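Local coordinates for protein tryptophanyl-tRNA synthetase (Cryptosporidium parvum Iowa II, PDB 3HV0) that probably charges tRNA(Trp) with L-tryptophan at the expense of ATP, this chain being the class I synthetase part of a longer protein, at residues Y76-R81 with A202-S207; V108-Q113 with E150-F155. One frame throughout, in Å; residues are numbered along the deposited sequence.

Contact 1: residues Y76-R81 with A202-S207. With TRP (tryptophan), chain C.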
ATOM      1  N   TYR A  76       5.206  -5.409 -23.617  1.00 24.68           N
ATOM      2  CA  TYR A  76       5.427  -6.423 -22.572  1.00 24.46           C
ATOM      3  C   TYR A  76       4.174  -7.145 -22.138  1.00 24.29           C
ATOM      4  O   TYR A  76       3.062  -6.654 -22.337  1.00 23.94           O
ATOM      5  CB  TYR A  76       6.149  -5.839 -21.350  1.00 24.03           C
ATOM      6  CG  TYR A  76       5.348  -4.984 -20.380  1.00 23.87           C
ATOM      7  CD1 TYR A  76       5.106  -3.648 -20.651  1.00 23.00           C
ATOM      8  CD2 TYR A  76       4.927  -5.484 -19.149  1.00 23.68           C
ATOM      9  CE1 TYR A  76       4.426  -2.834 -19.762  1.00 23.42           C
ATOM     10  CE2 TYR A  76       4.226  -4.676 -18.244  1.00 23.74           C
ATOM     11  CZ  TYR A  76       3.992  -3.339 -18.548  1.00 25.08           C
ATOM     12  OH  TYR A  76       3.308  -2.495 -17.670  1.00 24.90           O
ATOM     13  N   LEU A  77       4.381  -8.327 -21.556  1.00 24.26           N
ATOM     14  CA  LEU A  77       3.288  -9.158 -21.062  1.00 24.40           C
ATOM     15  C   LEU A  77       3.191  -8.997 -19.553  1.00 24.20           C
ATOM     16  O   LEU A  77       4.171  -8.793 -18.905  1.00 24.65           O
ATOM     17  CB  LEU A  77       3.518 -10.624 -21.436  1.00 24.36           C
ATOM     18  CG  LEU A  77       3.664 -10.937 -22.935  1.00 25.07           C
ATOM     19  CD1 LEU A  77       4.520 -12.165 -23.227  1.00 24.02           C
ATOM     20  CD2 LEU A  77       2.293 -11.073 -23.587  1.00 25.79           C
ATOM     21  N   TYR A  78       1.992  -9.064 -19.009  1.00 24.33           N
ATOM     22  CA  TYR A  78       1.787  -9.087 -17.562  1.00 24.51           C
ATOM     23  C   TYR A  78       0.696 -10.103 -17.236  1.00 24.55           C
ATOM     24  O   TYR A  78      -0.430 -10.030 -17.737  1.00 24.75           O
ATOM     25  CB  TYR A  78       1.418  -7.701 -17.039  1.00 24.51           C
ATOM     26  CG  TYR A  78       0.709  -7.627 -15.688  1.00 24.56           C
ATOM     27  CD1 TYR A  78       1.124  -8.378 -14.603  1.00 24.47           C
ATOM     28  CD2 TYR A  78      -0.340  -6.746 -15.497  1.00 25.44           C
ATOM     29  CE1 TYR A  78       0.492  -8.273 -13.382  1.00 25.26           C
ATOM     30  CE2 TYR A  78      -0.982  -6.636 -14.277  1.00 25.32           C
ATOM     31  CZ  TYR A  78      -0.562  -7.402 -13.217  1.00 26.65           C
ATOM     32  OH  TYR A  78      -1.234  -7.292 -11.996  1.00 28.58           O
ATOM     33  N   THR A  79       1.059 -11.080 -16.422  1.00 24.20           N
ATOM     34  CA  THR A  79       0.097 -12.029 -15.914  1.00 24.00           C
ATOM     35  C   THR A  79       0.364 -12.252 -14.433  1.00 23.03           C
ATOM     36  O   THR A  79       1.318 -11.731 -13.919  1.00 21.48           O
ATOM     37  CB  THR A  79       0.119 -13.308 -16.713  1.00 23.77           C
ATOM     38  OG1 THR A  79      -1.167 -13.914 -16.616  1.00 27.24           O
ATOM     39  CG2 THR A  79       1.153 -14.268 -16.203  1.00 23.33           C
ATOM     40  N   GLY A  80      -0.494 -12.995 -13.757  1.00 23.52           N
ATOM     41  CA  GLY A  80      -0.352 -13.169 -12.294  1.00 23.89           C
ATOM     42  C   GLY A  80      -0.961 -14.423 -11.726  1.00 23.82           C
ATOM     43  O   GLY A  80      -1.539 -15.218 -12.453  1.00 23.38           O
ATOM     44  N   ARG A  81      -0.798 -14.586 -10.406  1.00 24.11           N
ATOM     45  CA  ARG A  81      -1.206 -15.771  -9.679  1.00 24.05           C
ATOM     46  C   ARG A  81      -1.454 -15.419  -8.183  1.00 24.27           C
ATOM     47  O   ARG A  81      -0.684 -14.718  -7.561  1.00 23.56           O
ATOM     48  CB  ARG A  81      -0.134 -16.839  -9.882  1.00 23.85           C
ATOM     49  CG  ARG A  81      -0.001 -17.896  -8.806  1.00 25.80           C
ATOM     50  CD  ARG A  81      -1.220 -18.811  -8.688  1.00 27.47           C
ATOM     51  NE  ARG A  81      -1.067 -19.767  -7.598  1.00 27.69           N
ATOM     52  CZ  ARG A  81      -2.023 -20.569  -7.156  1.00 28.51           C
ATOM     53  NH1 ARG A  81      -3.223 -20.547  -7.706  1.00 30.01           N
ATOM     54  NH2 ARG A  81      -1.778 -21.395  -6.146  1.00 30.17           N
ATOM     55  N   ALA A 202      -3.729  -3.602 -10.566  1.00 25.81           N
ATOM     56  CA  ALA A 202      -3.727  -2.738 -11.738  1.00 25.10           C
ATOM     57  C   ALA A 202      -2.315  -2.263 -12.094  1.00 24.54           C
ATOM     58  O   ALA A 202      -1.928  -2.303 -13.248  1.00 25.09           O
ATOM     59  CB  ALA A 202      -4.632  -1.565 -11.513  1.00 25.01           C
ATOM     60  N   ALA A 203      -1.549  -1.867 -11.084  1.00 24.11           N
ATOM     61  CA  ALA A 203      -0.309  -1.111 -11.255  1.00 23.90           C
ATOM     62  C   ALA A 203       0.750  -1.712 -12.211  1.00 23.70           C
ATOM     63  O   ALA A 203       1.470  -0.964 -12.878  1.00 24.05           O
ATOM     64  CB  ALA A 203       0.317  -0.786  -9.882  1.00 23.21           C
ATOM     65  N   PRO A 204       0.880  -3.046 -12.247  1.00 23.45           N
ATOM     66  CA  PRO A 204       1.861  -3.593 -13.179  1.00 23.42           C
ATOM     67  C   PRO A 204       1.446  -3.514 -14.647  1.00 23.27           C
ATOM     68  O   PRO A 204       2.302  -3.718 -15.531  1.00 24.08           O
ATOM     69  CB  PRO A 204       2.012  -5.055 -12.734  1.00 23.46           C
ATOM     70  CG  PRO A 204       1.500  -5.094 -11.317  1.00 22.96           C
ATOM     71  CD  PRO A 204       0.428  -4.055 -11.267  1.00 23.85           C
ATOM     72  N   ALA A 205       0.180  -3.211 -14.937  1.00 22.69           N
ATOM     73  CA  ALA A 205      -0.211  -2.985 -16.349  1.00 22.52           C
ATOM     74  C   ALA A 205       0.307  -1.633 -16.910  1.00 22.37           C
ATOM     75  O   ALA A 205       0.011  -1.281 -18.046  1.00 22.29           O
ATOM     76  CB  ALA A 205      -1.692  -3.112 -16.526  1.00 21.31           C
ATOM     77  N   PHE A 206       1.059  -0.869 -16.115  1.00 22.65           N
ATOM     78  CA  PHE A 206       1.701   0.358 -16.615  1.00 22.69           C
ATOM     79  C   PHE A 206       3.200   0.222 -16.515  1.00 23.20           C
ATOM     80  O   PHE A 206       3.704  -0.164 -15.463  1.00 23.92           O
ATOM     81  CB  PHE A 206       1.322   1.591 -15.805  1.00 22.20           C
ATOM     82  CG  PHE A 206      -0.137   1.910 -15.803  1.00 21.62           C
ATOM     83  CD1 PHE A 206      -0.805   2.115 -16.985  1.00 22.09           C
ATOM     84  CD2 PHE A 206      -0.820   2.074 -14.615  1.00 21.00           C
ATOM     85  CE1 PHE A 206      -2.147   2.419 -16.990  1.00 22.24           C
ATOM     86  CE2 PHE A 206      -2.153   2.396 -14.615  1.00 21.87           C
ATOM     87  CZ  PHE A 206      -2.825   2.553 -15.805  1.00 22.25           C
ATOM     88  N   SER A 207       3.895   0.611 -17.579  1.00 23.42           N
ATOM     89  CA  SER A 207       5.334   0.438 -17.693  1.00 23.86           C
ATOM     90  C   SER A 207       6.112   1.279 -16.703  1.00 24.48           C
ATOM     91  O   SER A 207       7.228   0.932 -16.353  1.00 23.88           O
ATOM     92  CB  SER A 207       5.802   0.791 -19.116  1.00 23.85           C
ATOM     93  OG  SER A 207       5.618   2.162 -19.395  1.00 22.76           O
TER
HETATM   94  N   TRP C   1      -5.573 -12.021  -8.342  1.00 40.92           N
HETATM   95  CA  TRP C   1      -5.255 -13.016  -9.408  1.00 41.82           C
HETATM   96  C   TRP C   1      -5.769 -14.390  -9.004  1.00 42.03           C
HETATM   97  O   TRP C   1      -6.007 -14.641  -7.809  1.00 42.03           O
HETATM   98  CB  TRP C   1      -3.747 -13.072  -9.726  1.00 41.01           C
HETATM   99  CG  TRP C   1      -3.288 -12.009 -10.695  1.00 40.98           C
HETATM  100  CD1 TRP C   1      -2.576 -10.872 -10.400  1.00 39.94           C
HETATM  101  CD2 TRP C   1      -3.487 -11.987 -12.118  1.00 40.06           C
HETATM  102  NE1 TRP C   1      -2.327 -10.158 -11.540  1.00 39.06           N
HETATM  103  CE2 TRP C   1      -2.886 -10.810 -12.606  1.00 39.94           C
HETATM  104  CE3 TRP C   1      -4.111 -12.844 -13.019  1.00 39.82           C
HETATM  105  CZ2 TRP C   1      -2.894 -10.472 -13.957  1.00 41.23           C
HETATM  106  CZ3 TRP C   1      -4.121 -12.503 -14.360  1.00 41.50           C
HETATM  107  CH2 TRP C   1      -3.523 -11.316 -14.815  1.00 40.91           C
HETATM  108  OXT TRP C   1      -5.958 -15.248  -9.887  1.00 42.53           O
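Three partners converge on the phenol oxygen of Tyr-78, whose ring is sandwiched between Pro-204 and the bound tryptophan. The indole NE1 of the ligand donates to Tyr-78 OH over 3.1 Å, nearly straight at 163°. Gln-201 O at the end of helix 192-202 and Gln-113 OE1 are both acceptors in reach of its single proton, which can serve one at a time or be shared. CG, anti to the backbone N (chi1 159°), sets out on the side of 202-207, and the ring continues to Pro-204. Pro-204 CB sits over its centre, 3.6 Å from the Tyr-78 ring centroid, in a CH-pi contact. On the opposite face lies the ligand's CZ2, displaced toward the rim. Ala-205 CB touches the same ring at CD2, 4.0 Å away.

Pro-204 serves twice, because its carbonyl oxygen accepts a hydrogen bond from Tyr-76 OH at 2.7 Å. That oxygen lies at the edge of the Tyr-76 ring and in its plane, while the hydroxyl is tilted 33° from the carbonyl plane. Ser-207 CB closes on Tyr-76 CE1 at 3.9 Å. Farther along the strand, Gly-80 CA lies 3.4 Å from TRP CD2. In this Rossmann-type class I core, the buried turn after helix 192-202 therefore backs the tryptophan pocket: Tyr-76 anchors its backbone, Pro-204 supports the Tyr-78 ring, and Tyr-78 OH accepts the indole N-H, consistent with a part in recognising tryptophan.

Contact 2: residues V108-Q113 with E150-F155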
ATOM      1  N   VAL A 108       9.111 -11.038 -26.229  1.00 26.37           N
ATOM      2  CA  VAL A 108       8.993  -9.802 -25.473  1.00 26.19           C
ATOM      3  C   VAL A 108       9.225 -10.061 -24.004  1.00 26.06           C
ATOM      4  O   VAL A 108       9.175 -11.201 -23.588  1.00 26.10           O
ATOM      5  CB  VAL A 108       7.624  -9.159 -25.676  1.00 26.66           C
ATOM      6  CG1 VAL A 108       7.478  -8.693 -27.150  1.00 25.14           C
ATOM      7  CG2 VAL A 108       6.495 -10.119 -25.222  1.00 25.86           C
ATOM      8  N   PRO A 109       9.517  -9.006 -23.223  1.00 26.05           N
ATOM      9  CA  PRO A 109       9.658  -9.151 -21.768  1.00 25.93           C
ATOM     10  C   PRO A 109       8.366  -9.531 -21.135  1.00 25.87           C
ATOM     11  O   PRO A 109       7.327  -9.179 -21.678  1.00 26.19           O
ATOM     12  CB  PRO A 109      10.057  -7.749 -21.291  1.00 25.79           C
ATOM     13  CG  PRO A 109      10.653  -7.098 -22.462  1.00 25.88           C
ATOM     14  CD  PRO A 109       9.963  -7.677 -23.678  1.00 25.92           C
ATOM     15  N   LEU A 110       8.440 -10.223 -19.994  1.00 25.99           N
ATOM     16  CA  LEU A 110       7.262 -10.637 -19.217  1.00 25.87           C
ATOM     17  C   LEU A 110       7.455 -10.285 -17.760  1.00 25.80           C
ATOM     18  O   LEU A 110       8.568 -10.309 -17.251  1.00 26.12           O
ATOM     19  CB  LEU A 110       7.028 -12.157 -19.352  1.00 26.28           C
ATOM     20  CG  LEU A 110       6.112 -12.892 -18.351  1.00 25.29           C
ATOM     21  CD1 LEU A 110       4.678 -12.520 -18.569  1.00 23.38           C
ATOM     22  CD2 LEU A 110       6.316 -14.396 -18.498  1.00 25.26           C
ATOM     23  N   VAL A 111       6.338 -10.015 -17.098  1.00 25.54           N
ATOM     24  CA  VAL A 111       6.286  -9.530 -15.733  1.00 25.29           C
ATOM     25  C   VAL A 111       5.183 -10.336 -15.021  1.00 25.02           C
ATOM     26  O   VAL A 111       4.109 -10.427 -15.566  1.00 25.82           O
ATOM     27  CB  VAL A 111       5.968  -8.004 -15.786  1.00 25.78           C
ATOM     28  CG1 VAL A 111       4.844  -7.631 -14.833  1.00 24.94           C
ATOM     29  CG2 VAL A 111       7.252  -7.166 -15.575  1.00 24.15           C
ATOM     30  N   ILE A 112       5.462 -10.966 -13.868  1.00 24.29           N
ATOM     31  CA  ILE A 112       4.532 -11.884 -13.205  1.00 23.50           C
ATOM     32  C   ILE A 112       4.351 -11.553 -11.685  1.00 24.22           C
ATOM     33  O   ILE A 112       5.314 -11.565 -10.931  1.00 24.06           O
ATOM     34  CB  ILE A 112       5.005 -13.337 -13.332  1.00 23.33           C
ATOM     35  CG1 ILE A 112       5.236 -13.725 -14.812  1.00 24.45           C
ATOM     36  CG2 ILE A 112       4.006 -14.278 -12.756  1.00 22.58           C
ATOM     37  CD1 ILE A 112       5.712 -15.154 -15.043  1.00 21.36           C
ATOM     38  N   GLN A 113       3.112 -11.311 -11.245  1.00 24.10           N
ATOM     39  CA  GLN A 113       2.832 -10.859  -9.881  1.00 25.06           C
ATOM     40  C   GLN A 113       2.252 -11.968  -8.990  1.00 25.33           C
ATOM     41  O   GLN A 113       1.188 -12.533  -9.286  1.00 25.89           O
ATOM     42  CB  GLN A 113       1.845  -9.683  -9.914  1.00 25.15           C
ATOM     43  CG  GLN A 113       1.406  -9.191  -8.535  1.00 25.69           C
ATOM     44  CD  GLN A 113       0.346  -8.080  -8.596  1.00 26.67           C
ATOM     45  OE1 GLN A 113      -0.687  -8.239  -9.235  1.00 28.77           O
ATOM     46  NE2 GLN A 113       0.608  -6.959  -7.933  1.00 26.21           N
ATOM     47  N   GLU A 150      16.047 -14.346 -18.934  1.00 26.56           N
ATOM     48  CA  GLU A 150      16.513 -13.103 -19.544  1.00 26.90           C
ATOM     49  C   GLU A 150      15.353 -12.216 -20.014  1.00 26.70           C
ATOM     50  O   GLU A 150      15.554 -11.028 -20.269  1.00 26.79           O
ATOM     51  CB  GLU A 150      17.467 -13.398 -20.704  1.00 27.01           C
ATOM     52  CG  GLU A 150      18.855 -13.859 -20.234  1.00 29.05           C
ATOM     53  CD  GLU A 150      19.612 -14.658 -21.296  1.00 32.27           C
ATOM     54  OE1 GLU A 150      18.979 -15.506 -21.972  1.00 34.66           O
ATOM     55  OE2 GLU A 150      20.843 -14.451 -21.454  1.00 34.55           O
ATOM     56  N   LEU A 151      14.151 -12.782 -20.115  1.00 26.47           N
ATOM     57  CA  LEU A 151      12.971 -12.025 -20.533  1.00 26.21           C
ATOM     58  C   LEU A 151      11.872 -11.973 -19.494  1.00 26.28           C
ATOM     59  O   LEU A 151      10.825 -11.375 -19.750  1.00 26.82           O
ATOM     60  CB  LEU A 151      12.400 -12.609 -21.834  1.00 26.17           C
ATOM     61  CG  LEU A 151      13.106 -12.191 -23.127  1.00 26.03           C
ATOM     62  CD1 LEU A 151      12.434 -12.888 -24.296  1.00 24.98           C
ATOM     63  CD2 LEU A 151      13.104 -10.656 -23.305  1.00 24.73           C
ATOM     64  N   THR A 152      12.084 -12.569 -18.321  1.00 26.10           N
ATOM     65  CA  THR A 152      11.001 -12.699 -17.349  1.00 25.59           C
ATOM     66  C   THR A 152      11.380 -12.162 -15.989  1.00 25.42           C
ATOM     67  O   THR A 152      12.437 -12.520 -15.465  1.00 24.97           O
ATOM     68  CB  THR A 152      10.597 -14.176 -17.151  1.00 25.58           C
ATOM     69  OG1 THR A 152      10.318 -14.767 -18.416  1.00 25.44           O
ATOM     70  CG2 THR A 152       9.364 -14.295 -16.240  1.00 24.54           C
ATOM     71  N   PHE A 153      10.485 -11.350 -15.411  1.00 25.11           N
ATOM     72  CA  PHE A 153      10.653 -10.818 -14.070  1.00 24.94           C
ATOM     73  C   PHE A 153       9.474 -11.240 -13.205  1.00 25.13           C
ATOM     74  O   PHE A 153       8.336 -10.864 -13.455  1.00 25.74           O
ATOM     75  CB  PHE A 153      10.812  -9.283 -14.098  1.00 24.87           C
ATOM     76  CG  PHE A 153      10.767  -8.653 -12.738  1.00 24.61           C
ATOM     77  CD1 PHE A 153      11.650  -9.046 -11.758  1.00 23.98           C
ATOM     78  CD2 PHE A 153       9.807  -7.702 -12.417  1.00 25.28           C
ATOM     79  CE1 PHE A 153      11.590  -8.496 -10.485  1.00 24.14           C
ATOM     80  CE2 PHE A 153       9.755  -7.137 -11.138  1.00 24.55           C
ATOM     81  CZ  PHE A 153      10.657  -7.538 -10.181  1.00 24.49           C
ATOM     82  N   ILE A 154       9.749 -12.035 -12.180  1.00 24.92           N
ATOM     83  CA  ILE A 154       8.712 -12.527 -11.278  1.00 24.17           C
ATOM     84  C   ILE A 154       8.920 -11.851  -9.926  1.00 24.23           C
ATOM     85  O   ILE A 154      10.061 -11.546  -9.560  1.00 23.73           O
ATOM     86  CB  ILE A 154       8.779 -14.062 -11.131  1.00 24.17           C
ATOM     87  CG1 ILE A 154       8.913 -14.711 -12.526  1.00 23.79           C
ATOM     88  CG2 ILE A 154       7.560 -14.598 -10.332  1.00 23.12           C
ATOM     89  CD1 ILE A 154       8.881 -16.257 -12.554  1.00 22.99           C
ATOM     90  N   PHE A 155       7.825 -11.603  -9.202  1.00 23.79           N
ATOM     91  CA  PHE A 155       7.903 -10.922  -7.930  1.00 23.85           C
ATOM     92  C   PHE A 155       6.655 -11.128  -7.069  1.00 24.13           C
ATOM     93  O   PHE A 155       5.540 -11.332  -7.584  1.00 24.30           O
ATOM     94  CB  PHE A 155       8.104  -9.414  -8.159  1.00 24.14           C
ATOM     95  CG  PHE A 155       6.945  -8.736  -8.850  1.00 24.30           C
ATOM     96  CD1 PHE A 155       6.887  -8.662 -10.236  1.00 22.80           C
ATOM     97  CD2 PHE A 155       5.909  -8.170  -8.104  1.00 23.55           C
ATOM     98  CE1 PHE A 155       5.826  -8.042 -10.861  1.00 23.11           C
ATOM     99  CE2 PHE A 155       4.847  -7.563  -8.722  1.00 23.21           C
ATOM    100  CZ  PHE A 155       4.803  -7.499 -10.110  1.00 23.61           C
TER
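Gln-113, the residue of this pair of strands that reaches the bound tryptophan, has its stem packed on the ring of Phe-155. Its CA lies over one face of that ring, offset toward the rim, in a CH-pi contact with the Phe-155 centroid at 4.1 Å, and Gln-113 CB meets Phe-155 CZ at 3.7 Å. CG anti to the backbone N (chi1 176°) and an extended chain beyond it carry the amide toward the tryptophan pocket, where NE2 is bonded to Asn-157 OD1 and Val-200 O, OE1 being engaged by a phenol of the neighbouring strand.

The next layer fixes the phenylalanine. With CG set between the backbone N and the carbonyl carbon (chi1 64°), the Phe-155 ring folds back over the neighbouring strand, its CD1 3.4 Å from Ile-112 O. Val-111 CG1 adjoins the ring edge, and Tyr-160 packs on both Phe-155 and Phe-153.

Beneath these side chains, strands 110-113 and 152-155 run parallel, their axes approaching to 4.7 Å. Four backbone bonds join 108-113 to 150-155, from Leu-110 N to Leu-151 O at 2.7 Å through to Phe-155 N to Ile-112 O at 3.0 Å. On the other face Ile-112 CD1 settles against Thr-152 CG2 at 3.9 Å, and Ile-112 and Ile-154 lie side by side beneath helix 128-143, part of the beta-alpha-beta connection between the strands. Two acceptors for NE2 thus imply a defined amide orientation for Gln-113, on a stem held by Phe-155 of strand 152-156, at one edge of the sheet.

Contacts 1 and 2 lie side by side in one sheet, their centres about 9 Å apart, with strands 76-81 and 110-114 as parallel neighbours and contact 2 nested in the chain loop that contact 1 closes. Among the touches between them are Tyr-78 OH to Gln-113 OE1 at 3.0 Å, a probable hydrogen bond; Arg-81 N to Gln-113 O at 3.1 Å, likewise probable; and Leu-77 CD1 against Val-108 CG2 at 3.5 Å. The first couples the pocket residues of both contacts. Both also lean on the last turn of helix 192-202, through Gln-201 and Val-200 respectively, while Glu-118, beyond strand 110-114, adds another hydrogen bond to the bound tryptophan.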